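Local structure of glycoside hydrolase YxiA (Bacillus licheniformis, 3LV4) at residues V7-V13 against M41-Q45; G189-I193 against D240-Y244; V272-F278 against G435-W439; L345-K350 against W392-N398; A387-T391 against L402-G406. The protein is a calcium-binding glycoside hydrolase of family 43, probably an endo-acting arabinanase that cleaves arabinan chains. All blocks are in the same frame, centred on the assembly; numbering follows the deposited sequence.

Contact 1 of 5, residues V7-V13 against M41-Q45; sequences VFSEVTV and MNWTQ
Gln45 turns its amide onto the backbone of Thr12 because CG lies opposite its backbone N (chi1 -168°) and the chain then folds at chi2 (89°). OE1 takes the Thr12 N-H in its own carbonyl plane, on a lone pair, at 3.0 Å. NE2 gives a proton to Thr12 O at 2.9 Å, meeting that oxygen from above the carbonyl plane; the same nitrogen also bonds Ser47 O. A leucine in place of Gln45 would probably leave both peptide groups of Thr12 without these mates and allow the chain there to shift. At the other end the backbones join at a single bridge: Ser9 N bonds Met41 O at 3.1 Å and Trp43 N bonds Ser9 O at 3.0 Å. Asn42 reinforces it, its OD1 receiving Ser9 OG in plane at 2.8 Å while ND2 reaches Val7 O by a weak, bent bond. Between them Val11 straddles the root of the Trp43 side chain, CG1 and CG2 of Val11 each 3.5 Å from CB of Trp43. In the five-bladed propeller of family 43, residues 7-13 run beside the outermost strand of the first blade, and Val11 makes a backbone hydrogen bond with Val320 of the last blade, consistent with closure of the ring. Since most bonds use main-chain atoms or amides, the join probably depends little on charge, and Glu10 is engaged elsewhere, in a salt bridge with Arg339.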
# COMPACT_ATOMS: atom_id res chain seq x y z
N VAL A 7 14.16 7.20 17.79
CA VAL A 7 15.27 7.24 16.85
C VAL A 7 14.88 6.47 15.60
O VAL A 7 14.34 5.38 15.68
CB VAL A 7 16.54 6.62 17.46
CG1 VAL A 7 17.64 6.53 16.43
CG2 VAL A 7 16.99 7.44 18.67
N PHE A 8 15.13 7.07 14.44
CA PHE A 8 14.85 6.43 13.16
C PHE A 8 16.14 6.24 12.38
O PHE A 8 17.06 7.06 12.50
CB PHE A 8 13.89 7.29 12.34
CG PHE A 8 12.57 7.54 13.01
CD1 PHE A 8 11.55 6.59 12.96
CD2 PHE A 8 12.34 8.72 13.71
CE1 PHE A 8 10.33 6.82 13.59
CE2 PHE A 8 11.13 8.96 14.34
CZ PHE A 8 10.12 8.01 14.28
N SER A 9 16.22 5.16 11.61
CA SER A 9 17.33 4.94 10.69
C SER A 9 16.70 4.62 9.35
O SER A 9 15.94 3.65 9.24
CB SER A 9 18.21 3.78 11.15
OG SER A 9 18.64 3.97 12.49
N GLU A 10 17.01 5.42 8.33
CA GLU A 10 16.26 5.37 7.08
C GLU A 10 16.85 4.40 6.08
O GLU A 10 18.06 4.15 6.05
CB GLU A 10 16.18 6.76 6.43
CG GLU A 10 15.87 7.92 7.37
CD GLU A 10 14.49 7.83 8.02
OE1 GLU A 10 13.75 6.85 7.78
OE2 GLU A 10 14.15 8.76 8.79
N VAL A 11 15.98 3.84 5.24
CA VAL A 11 16.43 3.02 4.13
C VAL A 11 15.67 3.36 2.86
O VAL A 11 14.60 3.99 2.90
CB VAL A 11 16.30 1.50 4.41
CG1 VAL A 11 17.30 1.06 5.49
CG2 VAL A 11 14.85 1.12 4.78
N THR A 12 16.23 2.93 1.74
CA THR A 12 15.64 3.19 0.45
C THR A 12 15.24 1.86 -0.18
O THR A 12 16.11 1.06 -0.56
CB THR A 12 16.62 3.97 -0.44
OG1 THR A 12 16.94 5.21 0.20
CG2 THR A 12 16.02 4.26 -1.80
N VAL A 13 13.94 1.61 -0.22
CA VAL A 13 13.39 0.37 -0.75
C VAL A 13 12.09 0.72 -1.44
O VAL A 13 11.07 0.95 -0.78
CB VAL A 13 13.12 -0.69 0.36
CG1 VAL A 13 12.48 -1.95 -0.23
CG2 VAL A 13 14.39 -1.05 1.10
N MSE A 41 11.36 1.02 13.03
CA MSE A 41 11.81 2.41 13.09
C MSE A 41 13.26 2.54 12.66
O MSE A 41 13.64 3.48 11.97
CB MSE A 41 11.65 2.97 14.50
CG MSE A 41 10.23 2.92 15.01
SE MSE A 41 10.19 3.20 16.93
CE MSE A 41 10.90 5.02 16.97
N ASN A 42 14.09 1.59 13.10
CA ASN A 42 15.49 1.61 12.74
C ASN A 42 15.83 0.51 11.77
O ASN A 42 16.06 -0.64 12.15
CB ASN A 42 16.36 1.55 14.00
CG ASN A 42 16.16 2.77 14.87
OD1 ASN A 42 16.79 3.81 14.65
ND2 ASN A 42 15.26 2.67 15.85
N TRP A 43 15.84 0.87 10.49
CA TRP A 43 16.08 -0.09 9.42
C TRP A 43 17.55 -0.15 9.04
O TRP A 43 18.27 0.84 9.14
CB TRP A 43 15.25 0.26 8.18
CG TRP A 43 13.77 0.19 8.40
CD1 TRP A 43 12.96 1.19 8.85
CD2 TRP A 43 12.91 -0.94 8.17
NE1 TRP A 43 11.66 0.76 8.92
CE2 TRP A 43 11.60 -0.55 8.51
CE3 TRP A 43 13.13 -2.25 7.72
CZ2 TRP A 43 10.51 -1.42 8.42
CZ3 TRP A 43 12.04 -3.11 7.62
CH2 TRP A 43 10.75 -2.69 7.97
N THR A 44 17.97 -1.34 8.62
CA THR A 44 19.29 -1.56 8.09
C THR A 44 19.18 -1.98 6.63
O THR A 44 18.43 -2.90 6.29
CB THR A 44 20.01 -2.66 8.88
OG1 THR A 44 20.19 -2.22 10.23
CG2 THR A 44 21.37 -2.98 8.26
N GLN A 45 19.89 -1.29 5.75
CA GLN A 45 19.85 -1.62 4.33
C GLN A 45 20.62 -2.92 4.09
O GLN A 45 21.76 -3.07 4.53
CB GLN A 45 20.47 -0.49 3.51
CG GLN A 45 20.21 -0.62 2.01
CD GLN A 45 18.92 0.06 1.60
OE1 GLN A 45 18.64 1.18 2.02
NE2 GLN A 45 18.14 -0.62 0.76
O HOH W 1 12.79 4.47 9.58
O HOH W 2 19.64 2.99 7.82

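Contact 2 of 5, residues G189-I193 against D240-Y244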
# COMPACT_ATOMS: atom_id res chain seq x y z
N GLY A 189 -6.21 -15.54 -14.22
CA GLY A 189 -7.00 -15.51 -13.00
C GLY A 189 -8.22 -14.61 -13.08
O GLY A 189 -8.72 -14.31 -14.17
N LYS A 190 -8.70 -14.17 -11.92
CA LYS A 190 -9.95 -13.43 -11.83
C LYS A 190 -9.66 -11.95 -11.60
O LYS A 190 -8.84 -11.60 -10.74
CB LYS A 190 -10.80 -13.97 -10.68
CG LYS A 190 -12.01 -13.13 -10.31
CD LYS A 190 -12.67 -13.61 -9.01
CE LYS A 190 -14.06 -13.00 -8.88
NZ LYS A 190 -14.74 -13.40 -7.61
N LYS A 191 -10.30 -11.08 -12.38
CA LYS A 191 -10.08 -9.64 -12.22
C LYS A 191 -10.80 -9.11 -10.98
O LYS A 191 -11.93 -9.51 -10.69
CB LYS A 191 -10.52 -8.88 -13.47
CG LYS A 191 -10.15 -7.39 -13.43
CD LYS A 191 -10.30 -6.69 -14.78
CE LYS A 191 -11.76 -6.43 -15.13
NZ LYS A 191 -11.91 -5.56 -16.34
N LEU A 192 -10.13 -8.23 -10.24
CA LEU A 192 -10.70 -7.56 -9.07
C LEU A 192 -11.06 -6.10 -9.35
O LEU A 192 -11.98 -5.54 -8.73
CB LEU A 192 -9.72 -7.62 -7.89
CG LEU A 192 -9.35 -9.02 -7.39
CD1 LEU A 192 -8.44 -8.91 -6.17
CD2 LEU A 192 -10.60 -9.84 -7.09
N ILE A 193 -10.32 -5.47 -10.27
CA ILE A 193 -10.51 -4.06 -10.61
C ILE A 193 -9.66 -3.72 -11.83
O ILE A 193 -8.66 -4.38 -12.10
CB ILE A 193 -10.13 -3.15 -9.41
CG1 ILE A 193 -10.36 -1.67 -9.74
CG2 ILE A 193 -8.68 -3.36 -8.98
CD1 ILE A 193 -10.23 -0.76 -8.53
N ASP A 240 -10.93 -13.28 -2.53
CA ASP A 240 -10.99 -13.05 -3.97
C ASP A 240 -12.18 -12.17 -4.39
O ASP A 240 -12.63 -12.23 -5.54
CB ASP A 240 -11.00 -14.38 -4.73
CG ASP A 240 -12.18 -15.26 -4.36
OD1 ASP A 240 -12.72 -15.10 -3.24
OD2 ASP A 240 -12.55 -16.12 -5.19
N GLY A 241 -12.68 -11.36 -3.46
CA GLY A 241 -13.75 -10.42 -3.77
C GLY A 241 -15.13 -11.05 -3.81
O GLY A 241 -15.32 -12.20 -3.40
N PRO A 242 -16.13 -10.30 -4.30
CA PRO A 242 -16.01 -8.95 -4.87
C PRO A 242 -15.65 -7.89 -3.84
O PRO A 242 -16.13 -7.93 -2.70
CB PRO A 242 -17.41 -8.68 -5.43
CG PRO A 242 -18.31 -9.56 -4.60
CD PRO A 242 -17.52 -10.79 -4.33
N TYR A 243 -14.83 -6.93 -4.26
CA TYR A 243 -14.40 -5.83 -3.41
C TYR A 243 -15.25 -4.59 -3.66
O TYR A 243 -15.65 -4.31 -4.80
CB TYR A 243 -12.91 -5.52 -3.63
CG TYR A 243 -12.01 -6.51 -2.94
CD1 TYR A 243 -11.53 -7.64 -3.61
CD2 TYR A 243 -11.64 -6.33 -1.61
CE1 TYR A 243 -10.71 -8.57 -2.96
CE2 TYR A 243 -10.83 -7.24 -0.96
CZ TYR A 243 -10.37 -8.35 -1.63
OH TYR A 243 -9.57 -9.24 -0.97
N TYR A 244 -15.52 -3.87 -2.57
CA TYR A 244 -16.38 -2.69 -2.60
C TYR A 244 -15.72 -1.56 -1.84
O TYR A 244 -14.97 -1.81 -0.88
CB TYR A 244 -17.74 -2.97 -1.92
CG TYR A 244 -18.56 -4.01 -2.65
CD1 TYR A 244 -18.54 -5.34 -2.25
CD2 TYR A 244 -19.34 -3.65 -3.74
CE1 TYR A 244 -19.29 -6.29 -2.93
CE2 TYR A 244 -20.09 -4.59 -4.41
CZ TYR A 244 -20.07 -5.90 -4.01
OH TYR A 244 -20.83 -6.83 -4.69
O HOH W 3 -13.62 -7.01 -7.03
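Polar contact begins with Lys190, whose extended chain carries NZ to the carbonyl oxygen of Asp240 at 3.2 Å, tilted 30° from the carbonyl plane. The carboxylate of the same aspartate stays farther off, OD2 lying 4.2 Å from Lys190 NZ, so the opposite charges are near without forming a salt bridge. A water makes the second polar link: it donates to Leu192 O at 2.8 Å and accepts the Tyr243 N-H at 3.0 Å, tying the two backbones. Van der Waals contact falls to Leu192. With CG turned beside the backbone N (chi1 -61°), its two methyl branches divide the work: CD2 touches the carbonyl O of Asp240, and the apolar contact proper is CD1, which comes obliquely to CE1 of Tyr243 at 3.9 Å. The Tyr243 hydroxyl is engaged elsewhere, with Pro239 O, and its ring also packs on Tyr214 and Leu216 of strand 213-220. The loop takes its course past Gly241, which has positive phi, and through a cis peptide before Pro242. Strand 190-193 is the outermost strand of one four-stranded propeller blade, and residues 240-244 follow strand 230-236 of the next, making this a seam between neighbouring blades. Its chemistry changes across a short distance: a buried leucine-tyrosine contact lies inside, while the exposed Lys190 satisfies a loop carbonyl, its charge probably drawing only long-range benefit from Asp240.

Contact 3 of 5, residues V272-F278 against G435-W439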
# COMPACT_ATOMS: atom_id res chain seq x y z
N VAL A 272 -11.58 3.90 -1.32
CA VAL A 272 -11.39 4.78 -0.17
C VAL A 272 -9.94 5.28 -0.19
O VAL A 272 -9.02 4.49 0.01
CB VAL A 272 -11.66 4.04 1.15
CG1 VAL A 272 -11.45 4.96 2.35
CG2 VAL A 272 -13.08 3.44 1.15
N LYS A 273 -9.75 6.57 -0.44
CA LYS A 273 -8.40 7.14 -0.53
C LYS A 273 -7.88 7.45 0.86
O LYS A 273 -8.48 8.25 1.59
CB LYS A 273 -8.40 8.40 -1.40
CG LYS A 273 -7.09 9.16 -1.42
CD LYS A 273 -7.19 10.41 -2.30
CE LYS A 273 -5.89 11.22 -2.32
NZ LYS A 273 -6.09 12.53 -3.02
N LEU A 274 -6.76 6.84 1.23
CA LEU A 274 -6.27 6.94 2.61
C LEU A 274 -5.28 8.06 2.83
O LEU A 274 -5.14 8.56 3.95
CB LEU A 274 -5.61 5.63 3.03
CG LEU A 274 -6.56 4.43 3.08
CD1 LEU A 274 -5.80 3.17 3.48
CD2 LEU A 274 -7.71 4.74 4.05
N MSE A 275 -4.58 8.46 1.77
CA MSE A 275 -3.47 9.40 1.91
C MSE A 275 -3.00 9.88 0.54
O MSE A 275 -2.77 9.07 -0.36
CB MSE A 275 -2.32 8.72 2.66
CG MSE A 275 -1.06 9.56 2.80
SE MSE A 275 0.38 8.57 3.75
CE MSE A 275 0.18 6.83 2.90
N GLY A 276 -2.86 11.20 0.40
CA GLY A 276 -2.21 11.80 -0.76
C GLY A 276 -1.03 12.68 -0.34
O GLY A 276 -0.50 12.52 0.75
N ASN A 277 -0.64 13.60 -1.21
CA ASN A 277 0.49 14.49 -0.94
C ASN A 277 0.08 15.55 0.08
O ASN A 277 -1.00 16.14 -0.03
CB ASN A 277 0.93 15.23 -2.20
CG ASN A 277 1.36 14.30 -3.33
OD1 ASN A 277 1.41 13.08 -3.18
ND2 ASN A 277 1.69 14.90 -4.48
N PHE A 278 0.94 15.82 1.07
CA PHE A 278 0.56 16.75 2.13
C PHE A 278 1.78 17.31 2.84
O PHE A 278 2.87 16.75 2.75
CB PHE A 278 -0.29 16.03 3.17
CG PHE A 278 0.50 15.07 4.01
CD1 PHE A 278 1.11 15.49 5.18
CD2 PHE A 278 0.66 13.75 3.61
CE1 PHE A 278 1.87 14.61 5.94
CE2 PHE A 278 1.41 12.86 4.37
CZ PHE A 278 2.02 13.29 5.53
N GLY A 435 -15.31 8.38 0.84
CA GLY A 435 -14.01 7.77 0.64
C GLY A 435 -12.83 8.72 0.76
O GLY A 435 -11.74 8.40 0.29
N ASP A 436 -13.03 9.89 1.37
CA ASP A 436 -11.92 10.81 1.58
C ASP A 436 -11.51 10.88 3.04
O ASP A 436 -12.34 10.66 3.95
CB ASP A 436 -12.20 12.21 0.99
CG ASP A 436 -13.31 12.95 1.73
OD1 ASP A 436 -13.00 13.94 2.44
OD2 ASP A 436 -14.49 12.54 1.60
N ALA A 437 -10.22 11.14 3.26
CA ALA A 437 -9.62 11.13 4.59
C ALA A 437 -9.32 12.52 5.11
O ALA A 437 -8.87 13.39 4.37
CB ALA A 437 -8.33 10.32 4.56
N VAL A 438 -9.53 12.72 6.41
CA VAL A 438 -9.06 13.93 7.07
C VAL A 438 -8.10 13.55 8.20
O VAL A 438 -8.33 12.56 8.91
CB VAL A 438 -10.23 14.80 7.61
CG1 VAL A 438 -11.10 15.27 6.45
CG2 VAL A 438 -11.06 14.03 8.64
N TRP A 439 -7.02 14.31 8.35
CA TRP A 439 -6.06 14.10 9.42
C TRP A 439 -5.95 15.36 10.24
O TRP A 439 -5.92 16.46 9.68
CB TRP A 439 -4.66 13.86 8.86
CG TRP A 439 -4.41 12.53 8.22
CD1 TRP A 439 -5.28 11.49 8.09
CD2 TRP A 439 -3.17 12.11 7.65
NE1 TRP A 439 -4.66 10.43 7.45
CE2 TRP A 439 -3.36 10.79 7.17
CE3 TRP A 439 -1.93 12.72 7.47
CZ2 TRP A 439 -2.34 10.08 6.54
CZ3 TRP A 439 -0.92 12.01 6.85
CH2 TRP A 439 -1.13 10.70 6.39
O HOH W 4 -8.48 10.97 1.22
O HOH W 5 -6.02 7.81 6.45
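Lys273 N and Gly435 O form the one direct hydrogen bond between the segments, 2.8 Å long, with the donor in the carbonyl plane. Beyond it the backbones part and water takes over. One molecule donates to Lys273 O at 2.7 Å and accepts the N-H of Ala437; CB of Ala437 meanwhile touches Lys273 O (3.6 Å) and Leu274 O. A second water links Leu274 O to the indole NE1 of Trp439, which it meets at the ring edge at 3.1 Å. This is where the propeller joins the C-terminal lipocalin-like domain: strand 272-280 is an outer strand of a blade, and strand 437-442 belongs to the C-terminal domain. Trp439 carries most of the side-chain contact. The edge of its six-membered ring points at a face of Phe278 in a T-shaped stack, planes at 72°, with CZ3 3.5 Å from CZ of Phe278. Along the same indole edge lies the selenium of Met275, a selenomethionine, 3.7 Å from CH2 in a Met-aromatic contact; CG of Met275, anti to its N (chi1 176°), runs beside CZ2 and CH2 as well. A leucine at the position of Trp439 would probably open a gap against the Phe278 face and Met275 and leave the second water without its N-H donor. The Trp439 ring also makes an edge-to-face pair with His362, and Phe278 one with Tyr286.

Contact 4 of 5, residues L345-K350 against W392-N398; sequences LEKVKK and WKNTGHN
Val348 and His397 are joined through their backbones: Val348 N gives its hydrogen to His397 O at 3.0 Å, nearly straight down the carbonyl direction. Next to this bond the amide of Asn398, its CG held between backbone N and carbonyl carbon (chi1 46°), sends ND2 to Glu346 O at 3.0 Å. The bond is straight at the hydrogen (171°) and lies in the amide plane, yet it enters well above the plane of the Glu346 carbonyl. Water completes the polar set, accepting from Asn394 ND2 at 2.9 Å and lying within donating distance of both Val348 O and Gly396 O. Van der Waals contact is made by Lys347, whose backbone and first methylene groups sit at the imidazole of His397, with CA over one ring face and CD at the ring edge. Lys350, its CG anti to the backbone N, passes Asn394 with CG 4.1 Å from OD1 and brings NZ toward Trp392. CG2 of Val348 packs on CA of Asn398 at 3.9 Å, and the valine continues onto Val353 of helix 350-353. This fastens the loop before that short helix to the turn of the hairpin of strands 390-395 and 399-404, within the lipocalin-like domain. The bonds across the contact are made by amides and main-chain groups and use no charged group; the carboxylate of Glu346 pairs with Arg415 outside it.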
# COMPACT_ATOMS: atom_id res chain seq x y z
N LEU A 345 -2.75 2.87 21.11
CA LEU A 345 -4.06 3.44 21.40
C LEU A 345 -4.27 3.52 22.90
O LEU A 345 -3.85 2.63 23.64
CB LEU A 345 -5.17 2.60 20.76
CG LEU A 345 -5.33 2.82 19.25
CD1 LEU A 345 -6.24 1.75 18.66
CD2 LEU A 345 -5.89 4.21 18.99
N GLU A 346 -4.91 4.60 23.33
CA GLU A 346 -5.19 4.85 24.73
C GLU A 346 -6.58 5.44 24.89
O GLU A 346 -7.20 5.87 23.91
CB GLU A 346 -4.20 5.88 25.28
CG GLU A 346 -2.73 5.56 25.07
CD GLU A 346 -1.86 6.77 25.35
OE1 GLU A 346 -2.04 7.81 24.67
OE2 GLU A 346 -1.00 6.70 26.25
N LYS A 347 -7.06 5.49 26.12
CA LYS A 347 -8.31 6.17 26.41
C LYS A 347 -8.04 7.67 26.41
O LYS A 347 -7.14 8.14 27.10
CB LYS A 347 -8.88 5.73 27.77
CG LYS A 347 -10.24 6.35 28.11
CD LYS A 347 -10.93 5.64 29.28
CE LYS A 347 -10.13 5.77 30.57
NZ LYS A 347 -10.86 5.24 31.76
N VAL A 348 -8.80 8.42 25.62
CA VAL A 348 -8.70 9.87 25.67
C VAL A 348 -9.98 10.47 26.24
O VAL A 348 -11.06 9.91 26.09
CB VAL A 348 -8.43 10.47 24.27
CG1 VAL A 348 -7.21 9.83 23.66
CG2 VAL A 348 -9.64 10.30 23.37
N LYS A 349 -9.84 11.60 26.91
CA LYS A 349 -10.98 12.31 27.45
C LYS A 349 -11.16 13.62 26.69
O LYS A 349 -10.30 14.01 25.90
CB LYS A 349 -10.79 12.59 28.94
CG LYS A 349 -9.79 13.69 29.22
CD LYS A 349 -9.52 13.82 30.71
CE LYS A 349 -8.80 12.60 31.24
NZ LYS A 349 -8.41 12.78 32.66
N LYS A 350 -12.28 14.30 26.92
CA LYS A 350 -12.60 15.52 26.19
C LYS A 350 -11.49 16.58 26.28
O LYS A 350 -11.14 17.19 25.27
CB LYS A 350 -13.94 16.09 26.65
CG LYS A 350 -14.58 17.08 25.67
CD LYS A 350 -15.89 17.62 26.23
CE LYS A 350 -16.61 18.51 25.22
NZ LYS A 350 -17.19 17.73 24.08
N TRP A 392 -18.04 18.22 15.87
CA TRP A 392 -17.23 17.06 16.21
C TRP A 392 -17.67 16.52 17.55
O TRP A 392 -18.25 17.24 18.37
CB TRP A 392 -15.75 17.45 16.27
CG TRP A 392 -15.43 18.23 17.51
CD1 TRP A 392 -15.61 19.57 17.70
CD2 TRP A 392 -14.91 17.71 18.75
NE1 TRP A 392 -15.23 19.92 18.97
CE2 TRP A 392 -14.80 18.80 19.64
CE3 TRP A 392 -14.54 16.44 19.19
CZ2 TRP A 392 -14.31 18.66 20.94
CZ3 TRP A 392 -14.06 16.29 20.48
CH2 TRP A 392 -13.95 17.40 21.34
N LYS A 393 -17.40 15.24 17.77
CA LYS A 393 -17.52 14.67 19.10
C LYS A 393 -16.56 13.51 19.27
O LYS A 393 -16.15 12.87 18.28
CB LYS A 393 -18.95 14.22 19.38
CG LYS A 393 -19.48 13.15 18.47
CD LYS A 393 -20.94 12.87 18.81
CE LYS A 393 -21.58 11.93 17.82
NZ LYS A 393 -22.91 11.43 18.29
N ASN A 394 -16.17 13.25 20.51
CA ASN A 394 -15.42 12.05 20.81
C ASN A 394 -16.36 11.01 21.40
O ASN A 394 -17.21 11.34 22.24
CB ASN A 394 -14.25 12.33 21.77
CG ASN A 394 -14.72 12.82 23.12
OD1 ASN A 394 -15.29 13.90 23.24
ND2 ASN A 394 -14.46 12.03 24.17
N THR A 395 -16.24 9.77 20.93
CA THR A 395 -17.08 8.70 21.45
C THR A 395 -16.23 7.51 21.88
O THR A 395 -15.06 7.40 21.50
CB THR A 395 -18.14 8.24 20.42
OG1 THR A 395 -17.50 7.62 19.30
CG2 THR A 395 -18.95 9.43 19.94
N GLY A 396 -16.81 6.63 22.69
CA GLY A 396 -16.09 5.49 23.20
C GLY A 396 -14.76 5.85 23.83
O GLY A 396 -14.63 6.89 24.49
N HIS A 397 -13.78 4.99 23.62
CA HIS A 397 -12.44 5.13 24.17
C HIS A 397 -11.69 6.26 23.47
O HIS A 397 -11.01 7.08 24.10
CB HIS A 397 -11.69 3.82 23.92
CG HIS A 397 -10.88 3.34 25.09
ND1 HIS A 397 -9.99 2.29 25.00
CD2 HIS A 397 -10.84 3.76 26.38
CE1 HIS A 397 -9.43 2.09 26.18
NE2 HIS A 397 -9.93 2.96 27.03
N ASN A 398 -11.80 6.30 22.15
CA ASN A 398 -10.93 7.17 21.37
C ASN A 398 -11.42 7.38 19.94
O ASN A 398 -10.64 7.67 19.04
CB ASN A 398 -9.52 6.59 21.36
CG ASN A 398 -9.51 5.10 21.07
OD1 ASN A 398 -10.24 4.63 20.19
ND2 ASN A 398 -8.70 4.35 21.81
O HOH W 6 -13.14 9.41 23.89

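Contact 5 of 5, residues A387-T391 against L402-G406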
# COMPACT_ATOMS: atom_id res chain seq x y z
N ALA A 387 -10.37 27.08 9.68
CA ALA A 387 -10.30 26.86 8.24
C ALA A 387 -11.59 26.26 7.69
O ALA A 387 -11.94 26.46 6.53
CB ALA A 387 -9.10 25.96 7.89
N VAL A 388 -12.29 25.51 8.54
CA VAL A 388 -13.59 24.97 8.17
C VAL A 388 -14.57 25.16 9.31
O VAL A 388 -14.17 25.32 10.47
CB VAL A 388 -13.53 23.45 7.84
CG1 VAL A 388 -12.57 23.19 6.69
CG2 VAL A 388 -13.14 22.65 9.07
N ALA A 389 -15.85 25.14 8.98
CA ALA A 389 -16.90 25.15 9.98
C ALA A 389 -17.52 23.77 10.02
O ALA A 389 -17.74 23.14 8.98
CB ALA A 389 -17.95 26.21 9.65
N GLY A 390 -17.79 23.27 11.22
CA GLY A 390 -18.41 21.97 11.34
C GLY A 390 -18.67 21.59 12.78
O GLY A 390 -18.70 22.45 13.66
N THR A 391 -18.87 20.30 13.01
CA THR A 391 -19.09 19.79 14.36
C THR A 391 -18.23 18.55 14.61
O THR A 391 -17.75 17.92 13.67
CB THR A 391 -20.58 19.45 14.62
OG1 THR A 391 -20.96 18.32 13.82
CG2 THR A 391 -21.47 20.63 14.27
N LEU A 402 -16.73 13.63 12.95
CA LEU A 402 -16.71 15.03 12.52
C LEU A 402 -17.70 15.24 11.40
O LEU A 402 -17.93 14.34 10.59
CB LEU A 402 -15.33 15.44 11.99
CG LEU A 402 -14.05 15.08 12.72
CD1 LEU A 402 -13.53 13.76 12.17
CD2 LEU A 402 -13.03 16.20 12.51
N LYS A 403 -18.27 16.44 11.36
CA LYS A 403 -19.09 16.82 10.23
C LYS A 403 -18.52 18.07 9.60
O LYS A 403 -18.53 19.15 10.20
CB LYS A 403 -20.54 17.04 10.65
CG LYS A 403 -21.25 15.76 11.06
CD LYS A 403 -22.75 15.99 11.15
CE LYS A 403 -23.51 14.68 11.33
NZ LYS A 403 -23.25 14.11 12.67
N ILE A 404 -18.00 17.91 8.39
CA ILE A 404 -17.30 18.96 7.66
C ILE A 404 -17.65 18.82 6.19
O ILE A 404 -17.80 17.70 5.71
CB ILE A 404 -15.77 18.78 7.77
CG1 ILE A 404 -15.32 18.84 9.23
CG2 ILE A 404 -15.04 19.81 6.93
CD1 ILE A 404 -13.91 18.27 9.44
N ASP A 405 -17.76 19.94 5.49
CA ASP A 405 -17.83 19.93 4.02
C ASP A 405 -18.97 19.05 3.51
O ASP A 405 -18.85 18.40 2.46
CB ASP A 405 -16.48 19.49 3.42
CG ASP A 405 -15.36 20.53 3.61
OD1 ASP A 405 -15.62 21.74 3.42
OD2 ASP A 405 -14.21 20.14 3.94
N GLY A 406 -20.08 19.04 4.25
CA GLY A 406 -21.27 18.30 3.86
C GLY A 406 -21.19 16.79 4.07
O GLY A 406 -22.08 16.05 3.65
O HOH W 7 -17.18 22.50 6.48
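Lys403 and Thr391 are on the same face of the hairpin, the lysine stem passing obliquely across the threonine hydroxyl. Its CB is 3.4 Å from Thr391 OG1, with CG 3.8 Å and CD 4.0 Å from the same atom; then the chain leads away, and NZ forms a long, weak ion pair with Glu401. The threonine meets this aliphatic stem because OG1 stands between its backbone N and carbonyl carbon (chi1 68°). The two residues form an antiparallel hydrogen-bonded pair: Lys403 N to Thr391 O measures 2.8 Å, and Thr391 N reaches Lys403 O at 3.1 Å on a lone pair. The same Lys403 carbonyl comes within 3.0 Å of CA of Gly390, where a side chain would clash with it. Ile404 turns to the opposite face and meets Val388, their CG2 methyls 4.0 Å apart, with Ile384 of a neighbouring strand packing on the isoleucine. Farther along, the strands diverge, and a water bridges Ala389 O and Asp405 N; the carboxylate of Asp405 pairs with Arg361. This is the end of the hairpin of strands 390-395 and 399-404 farthest from its turn, in the lipocalin-like domain. Here two backbone bonds hold the strands, with an apolar contact between the buried Val388 and Ile404, while the face of Thr391 and Lys403 is more exposed and the lysine touches its partner with methylenes rather than charge.

How the contacts relate
Contacts 1 and 2 belong to the propeller and lie on opposite sides of the chain's centre, their centres 34 Å apart. Contact 1 comes nearest the predicted catalytic machinery: the side chain of Val13 is about 7 Å from that of Asp15, and about 10 Å from a bound calcium ion. Contact 3 packs the propeller against the C-terminal domain; contacts 4 and 5 are nested within the loop it closes. Contacts 3 and 5 are about 4 Å apart at their nearest atoms. Contacts 4 and 5 share strand 390-395, contact 4 at the hairpin turn and contact 5 at the other end, centres 19 Å apart. The side chain of Val388 in contact 5 lies about 10 Å from that of Glu375, a ligand of calcium.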